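Alpha-fucosidase GH29 (Fusarium graminearum, PDB 4NI3) probably hydrolyses alpha-1,6-linked L-fucose from the innermost N-acetylglucosamine of glycoprotein glycans, as a glycoside hydrolase of family 29. Local coordinates at residues Val284-Arg289 and Gln301-Ile306; Asp104-Ile109 and Val159-Met164. All coordinates share one frame; numbering follows the deposited sequence. Where two conformers were deposited one is given.

Both contacts belong to the closed barrel of eight parallel strands, the TIM-barrel domain of this GH29 fucosidase, but to different layers of it. Contact 2, first along the chain, lies in the outer layer, where helix 105-114 meets the C-terminal end of helix 151-161. These helices precede strands 119-125 and 165-170, the second and third of the barrel. Contact 1 follows entirely later and joins the sixth and seventh strands, 284-288 and 300-305, near the centre of the chain. The two centres are 22 Å apart and the nearest atoms about 11 Å, without touching. Contact 1 is thus strand pairing in the barrel wall, contact 2 helix packing around it.

Contact 1. Residues Val284-Arg289 and Gln301-Ile306; sequences VDDWER and QTDDAI
D286 holds CG anti to the backbone N (chi1 176°), while D303 carries its CG between backbone N and carbonyl carbon (chi1 83°), and these torsions turn the two carboxylates into each other. D286 OD1 lies 2.5 Å from D303 OD1, the side chains crossing at about a right angle with their planes 46° apart. D303 OD2 bonds Y32 OH and a glycerol, probably from the crystallisation liquor, consistent with a pocket here. Q301, on the same face of the parallel pair, has an extended chain that sends NE2 to D286 OD2 at 2.8 Å; the oxygen lies in the amide plane and accepts on its anti lone pair. An amide suits this place because its other end, OE1, reaches Y24. Backbone bonds run alongside, from Q301 N to D285 O (2.9 Å) and W287 N to Q301 O (2.8 Å). Beyond the strand, R289 lays a guanidinium face over A305 CB; NH1 bonds S307 O, a water links it to D304 OD1, and W311 makes a cation-pi contact. In the TIM barrel, strand 268-272 flanks the sixth strand and 337-343 the seventh, while W224 of strand 222-225 donates NE1 to D286 OD2.

Contact 2. Residues Asp104-Ile109 and Val159-Met164; sequences DPEAII and VRENDM
The first turn of helix 105-114 approaches the last turn of helix 151-161 most nearly at I109 and V159, whose CA atoms are 6.6 Å apart, where a Schellman motif ends the second helix, with M164 N bonded to V159 O at 3.3 Å and D163 N, of a residue with positive phi, to R160 O. N162 and M164, on either side of D163, both point toward I109. I109 carries the apolar part of the contact. Its CG2, anti to the backbone N, meets M164 CE at 3.8 Å, while CD1, on the other branch, reaches V159 CG2 at 4.0 Å. A branched isoleucine suits the place because its two arms serve different partners, and the flexible thioether of M164, bent at chi3 (-65°), brings its methyl onto one of them. W155 and L158 of helix 151-161 also touch I109. I109 CG2 stands above the plane of the N162 amide, nearest ND2 at 3.6 Å, yet N162 keeps its polar atoms engaged: OD1 accepts from K110 NZ, and ND2 donates to L158 O and to a water. The contact packs two helices of the outer layer of the TIM barrel, those preceding strands 119-125 and 165-170, and M164 leads directly into the latter.

Nearer the solvent, E106 OE2 and E161 OE1 come to 4.5 Å without a direct bond. One water donates to both E106 OE2, at 2.6 Å, and E161 OE1, and accepts from N162 ND2; a second joins E106 OE1 to E161 OE1. The chemistry is therefore divided: burial of I109 against V159 and M164 would favour the association, whereas at the solvent-exposed edge the two carboxylates, presumably both charged, would repel each other, an effect the donating waters would be expected to soften.

Contact 1. Residues Val284-Arg289 and Gln301-Ile306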
loop_
_atom_site.group_PDB
_atom_site.type_symbol
_atom_site.label_atom_id
_atom_site.label_comp_id
_atom_site.label_asym_id
_atom_site.label_seq_id
_atom_site.Cartn_x
_atom_site.Cartn_y
_atom_site.Cartn_z
ATOM N N VAL A 284 9.242 -0.630 4.328
ATOM C CA VAL A 284 8.368 0.280 3.587
ATOM C C VAL A 284 7.156 0.682 4.414
ATOM O O VAL A 284 6.462 -0.187 4.958
ATOM C CB VAL A 284 7.914 -0.396 2.275
ATOM C CG1 VAL A 284 6.921 0.498 1.514
ATOM C CG2 VAL A 284 9.115 -0.689 1.428
ATOM N N ASP A 285 6.908 1.987 4.521
ATOM C CA ASP A 285 5.756 2.503 5.243
ATOM C C ASP A 285 4.463 2.177 4.532
ATOM O O ASP A 285 4.339 2.428 3.332
ATOM C CB ASP A 285 5.835 4.021 5.370
ATOM C CG ASP A 285 6.828 4.492 6.385
ATOM O OD1 ASP A 285 7.818 3.791 6.673
ATOM O OD2 ASP A 285 6.621 5.654 6.837
ATOM N N ASP A 286 3.477 1.698 5.271
ATOM C CA ASP A 286 2.179 1.338 4.731
ATOM C C ASP A 286 1.071 2.194 5.353
ATOM O O ASP A 286 0.890 2.264 6.589
ATOM C CB ASP A 286 1.944 -0.171 4.952
ATOM C CG ASP A 286 0.588 -0.619 4.502
ATOM O OD1 ASP A 286 -0.413 -0.140 5.079
ATOM O OD2 ASP A 286 0.488 -1.480 3.599
ATOM N N TRP A 287 0.332 2.858 4.481
ATOM C CA TRP A 287 -0.759 3.750 4.863
ATOM C C TRP A 287 -2.068 2.993 4.760
ATOM O O TRP A 287 -2.414 2.493 3.695
ATOM C CB TRP A 287 -0.793 4.955 3.922
ATOM C CG TRP A 287 0.418 5.856 4.012
ATOM C CD1 TRP A 287 1.708 5.539 3.737
ATOM C CD2 TRP A 287 0.418 7.247 4.377
ATOM N NE1 TRP A 287 2.528 6.641 3.918
ATOM C CE2 TRP A 287 1.752 7.702 4.299
ATOM C CE3 TRP A 287 -0.580 8.143 4.744
ATOM C CZ2 TRP A 287 2.115 9.025 4.600
ATOM C CZ3 TRP A 287 -0.217 9.460 5.039
ATOM C CH2 TRP A 287 1.114 9.877 4.957
ATOM N N GLU A 288 -2.793 2.867 5.855
ATOM C CA GLU A 288 -3.988 2.029 5.938
ATOM C C GLU A 288 -5.255 2.754 5.493
ATOM O O GLU A 288 -5.561 3.840 6.025
ATOM C CB GLU A 288 -4.146 1.546 7.393
ATOM C CG GLU A 288 -5.401 0.722 7.632
ATOM C CD GLU A 288 -5.529 0.221 9.073
ATOM O OE1 GLU A 288 -4.537 0.296 9.825
ATOM O OE2 GLU A 288 -6.648 -0.203 9.434
ATOM N N ARG A 289 -6.010 2.207 4.547
ATOM C CA ARG A 289 -7.267 2.822 4.101
ATOM C C ARG A 289 -7.083 4.284 3.760
ATOM O O ARG A 289 -7.902 5.117 4.121
ATOM C CB ARG A 289 -8.363 2.684 5.161
ATOM C CG ARG A 289 -8.888 1.256 5.287
ATOM C CD ARG A 289 -10.136 1.262 6.157
ATOM N NE ARG A 289 -10.740 -0.063 6.341
ATOM C CZ ARG A 289 -11.591 -0.632 5.489
ATOM N NH1 ARG A 289 -11.879 -0.045 4.327
ATOM N NH2 ARG A 289 -12.080 -1.834 5.764
ATOM N N GLN A 301 3.646 2.468 0.482
ATOM C CA GLN A 301 2.461 1.855 -0.109
ATOM C C GLN A 301 1.229 2.102 0.724
ATOM O O GLN A 301 1.312 2.414 1.922
ATOM C CB GLN A 301 2.667 0.361 -0.376
ATOM C CG GLN A 301 2.729 -0.483 0.849
ATOM C CD GLN A 301 2.587 -1.990 0.562
ATOM O OE1 GLN A 301 3.177 -2.545 -0.369
ATOM N NE2 GLN A 301 1.774 -2.642 1.364
ATOM N N THR A 302 0.081 1.977 0.071
ATOM C CA THR A 302 -1.250 1.964 0.661
ATOM C C THR A 302 -1.722 0.516 0.764
ATOM O O THR A 302 -1.524 -0.259 -0.203
ATOM C CB THR A 302 -2.249 2.722 -0.235
ATOM O OG1 THR A 302 -2.057 4.125 -0.072
ATOM C CG2 THR A 302 -3.670 2.376 0.166
ATOM N N ASP A 303 -2.387 0.137 1.851
ATOM C CA ASP A 303 -3.206 -1.062 1.775
ATOM C C ASP A 303 -4.639 -0.627 2.069
ATOM O O ASP A 303 -4.891 0.096 3.043
ATOM C CB ASP A 303 -2.683 -2.194 2.708
ATOM C CG ASP A 303 -3.143 -2.060 4.161
ATOM O OD1 ASP A 303 -2.625 -1.200 4.914
ATOM O OD2 ASP A 303 -4.014 -2.832 4.564
ATOM N N ASP A 304 -5.545 -0.953 1.162
ATOM C CA ASP A 304 -6.940 -0.556 1.284
ATOM C C ASP A 304 -7.792 -1.767 1.069
ATOM O O ASP A 304 -7.285 -2.836 0.704
ATOM C CB ASP A 304 -7.287 0.541 0.269
ATOM C CG ASP A 304 -8.377 1.490 0.750
ATOM O OD1 ASP A 304 -9.084 1.195 1.724
ATOM O OD2 ASP A 304 -8.522 2.542 0.094
ATOM N N ALA A 305 -9.085 -1.629 1.320
ATOM C CA ALA A 305 -10.005 -2.747 1.301
ATOM C C ALA A 305 -11.106 -2.504 0.289
ATOM O O ALA A 305 -11.489 -1.374 0.029
ATOM C CB ALA A 305 -10.583 -2.974 2.695
ATOM N N ILE A 306 -11.647 -3.573 -0.261
ATOM C CA ILE A 306 -12.712 -3.472 -1.246
ATOM C C ILE A 306 -14.052 -3.036 -0.606
ATOM O O ILE A 306 -14.969 -2.619 -1.332
ATOM C CB ILE A 306 -12.865 -4.834 -2.012
ATOM C CG1 ILE A 306 -13.645 -4.640 -3.325
ATOM C CG2 ILE A 306 -13.381 -5.956 -1.089
ATOM C CD1 ILE A 306 -13.368 -5.755 -4.317
HETATM O O HOH W 1 -11.220 2.369 2.940
#

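Contact 2. Residues Asp104-Ile109 and Val159-Met164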
loop_
_atom_site.group_PDB
_atom_site.type_symbol
_atom_site.label_atom_id
_atom_site.label_comp_id
_atom_site.label_asym_id
_atom_site.label_seq_id
_atom_site.Cartn_x
_atom_site.Cartn_y
_atom_site.Cartn_z
ATOM N N ASP A 104 -12.405 -22.813 -4.016
ATOM C CA ASP A 104 -11.645 -22.994 -5.252
ATOM C C ASP A 104 -10.486 -21.997 -5.255
ATOM O O ASP A 104 -10.566 -20.951 -5.883
ATOM C CB ASP A 104 -12.571 -22.815 -6.458
ATOM C CG ASP A 104 -11.932 -23.239 -7.783
ATOM O OD1 ASP A 104 -10.692 -23.425 -7.856
ATOM O OD2 ASP A 104 -12.691 -23.366 -8.766
ATOM N N PRO A 105 -9.394 -22.320 -4.556
ATOM C CA PRO A 105 -8.303 -21.338 -4.486
ATOM C C PRO A 105 -7.662 -21.080 -5.844
ATOM O O PRO A 105 -7.232 -19.962 -6.115
ATOM C CB PRO A 105 -7.314 -21.978 -3.504
ATOM C CG PRO A 105 -7.639 -23.438 -3.539
ATOM C CD PRO A 105 -9.130 -23.498 -3.711
ATOM N N GLU A 106 -7.599 -22.097 -6.694
ATOM C CA GLU A 106 -7.024 -21.843 -8.009
ATOM C C GLU A 106 -7.834 -20.821 -8.786
ATOM O O GLU A 106 -7.257 -19.927 -9.380
ATOM C CB GLU A 106 -6.883 -23.118 -8.819
ATOM C CG GLU A 106 -6.108 -22.803 -10.094
ATOM C CD GLU A 106 -5.478 -24.027 -10.709
ATOM O OE1 GLU A 106 -5.768 -25.146 -10.230
ATOM O OE2 GLU A 106 -4.696 -23.858 -11.671
ATOM N N ALA A 107 -9.159 -20.934 -8.764
ATOM C CA ALA A 107 -9.982 -19.950 -9.476
ATOM C C ALA A 107 -9.777 -18.540 -8.896
ATOM O O ALA A 107 -9.722 -17.568 -9.650
ATOM C CB ALA A 107 -11.446 -20.326 -9.409
ATOM N N ILE A 108 -9.662 -18.421 -7.571
ATOM C CA ILE A 108 -9.458 -17.111 -6.963
ATOM C C ILE A 108 -8.117 -16.526 -7.421
ATOM O O ILE A 108 -8.024 -15.356 -7.789
ATOM C CB ILE A 108 -9.551 -17.209 -5.440
ATOM C CG1 ILE A 108 -11.022 -17.394 -5.057
ATOM C CG2 ILE A 108 -9.007 -15.948 -4.756
ATOM C CD1 ILE A 108 -11.267 -17.763 -3.588
ATOM N N ILE A 109 -7.081 -17.361 -7.467
ATOM C CA ILE A 109 -5.790 -16.852 -7.900
ATOM C C ILE A 109 -5.801 -16.474 -9.382
ATOM O O ILE A 109 -5.186 -15.501 -9.748
ATOM C CB ILE A 109 -4.662 -17.862 -7.601
ATOM C CG1 ILE A 109 -4.526 -18.016 -6.083
ATOM C CG2 ILE A 109 -3.330 -17.395 -8.184
ATOM C CD1 ILE A 109 -4.356 -16.668 -5.342
ATOM N N VAL A 159 0.102 -18.840 -6.163
ATOM C CA VAL A 159 0.611 -17.536 -6.578
ATOM C C VAL A 159 1.875 -17.711 -7.434
ATOM O O VAL A 159 2.008 -17.080 -8.482
ATOM C CB VAL A 159 0.861 -16.644 -5.325
ATOM C CG1 VAL A 159 1.682 -15.403 -5.659
ATOM C CG2 VAL A 159 -0.482 -16.231 -4.704
ATOM N N ARG A 160 2.776 -18.603 -7.022
ATOM C CA ARG A 160 3.989 -18.838 -7.806
ATOM C C ARG A 160 3.664 -19.478 -9.157
ATOM O O ARG A 160 4.264 -19.110 -10.173
ATOM C CB ARG A 160 4.986 -19.708 -7.025
ATOM C CG ARG A 160 6.151 -18.936 -6.382
ATOM C CD ARG A 160 5.667 -17.770 -5.538
ATOM N NE ARG A 160 6.452 -17.556 -4.319
ATOM C CZ ARG A 160 7.450 -16.681 -4.169
ATOM N NH1 ARG A 160 8.056 -16.588 -2.996
ATOM N NH2 ARG A 160 7.863 -15.904 -5.160
ATOM N N GLU A 161 2.704 -20.397 -9.189
ATOM C CA GLU A 161 2.292 -21.043 -10.453
ATOM C C GLU A 161 1.803 -20.021 -11.454
ATOM O O GLU A 161 1.904 -20.202 -12.669
ATOM C CB GLU A 161 1.180 -22.060 -10.230
ATOM C CG GLU A 161 1.605 -23.357 -9.540
ATOM C CD GLU A 161 0.452 -24.322 -9.328
ATOM O OE1 GLU A 161 -0.559 -24.215 -10.056
ATOM O OE2 GLU A 161 0.569 -25.201 -8.440
ATOM N N ASN A 162 1.243 -18.941 -10.942
ATOM C CA ASN A 162 0.666 -17.923 -11.793
ATOM C C ASN A 162 1.543 -16.678 -11.937
ATOM O O ASN A 162 1.062 -15.614 -12.316
ATOM C CB ASN A 162 -0.729 -17.581 -11.277
ATOM C CG ASN A 162 -1.713 -18.674 -11.591
ATOM O OD1 ASN A 162 -2.208 -18.753 -12.719
ATOM N ND2 ASN A 162 -1.929 -19.586 -10.651
ATOM N N ASP A 163 2.825 -16.835 -11.632
ATOM C CA ASP A 163 3.867 -15.848 -11.940
ATOM C C ASP A 163 3.626 -14.469 -11.321
ATOM O O ASP A 163 3.862 -13.444 -11.952
ATOM C CB ASP A 163 4.036 -15.728 -13.461
ATOM C CG ASP A 163 4.470 -17.040 -14.096
ATOM O OD1 ASP A 163 5.364 -17.701 -13.533
ATOM O OD2 ASP A 163 3.904 -17.417 -15.142
ATOM N N MET A 164 3.196 -14.463 -10.062
ATOM C CA MET A 164 3.110 -13.243 -9.277
ATOM C C MET A 164 4.089 -13.382 -8.113
ATOM O O MET A 164 4.383 -14.504 -7.655
ATOM C CB MET A 164 1.680 -12.983 -8.743
ATOM C CG MET A 164 0.699 -12.629 -9.851
ATOM S SD MET A 164 -1.008 -12.459 -9.291
ATOM C CE MET A 164 -1.366 -14.149 -8.754
HETATM O O HOH W 2 -2.498 -22.442 -11.348
HETATM O O HOH W 3 -2.771 -26.152 -9.545
#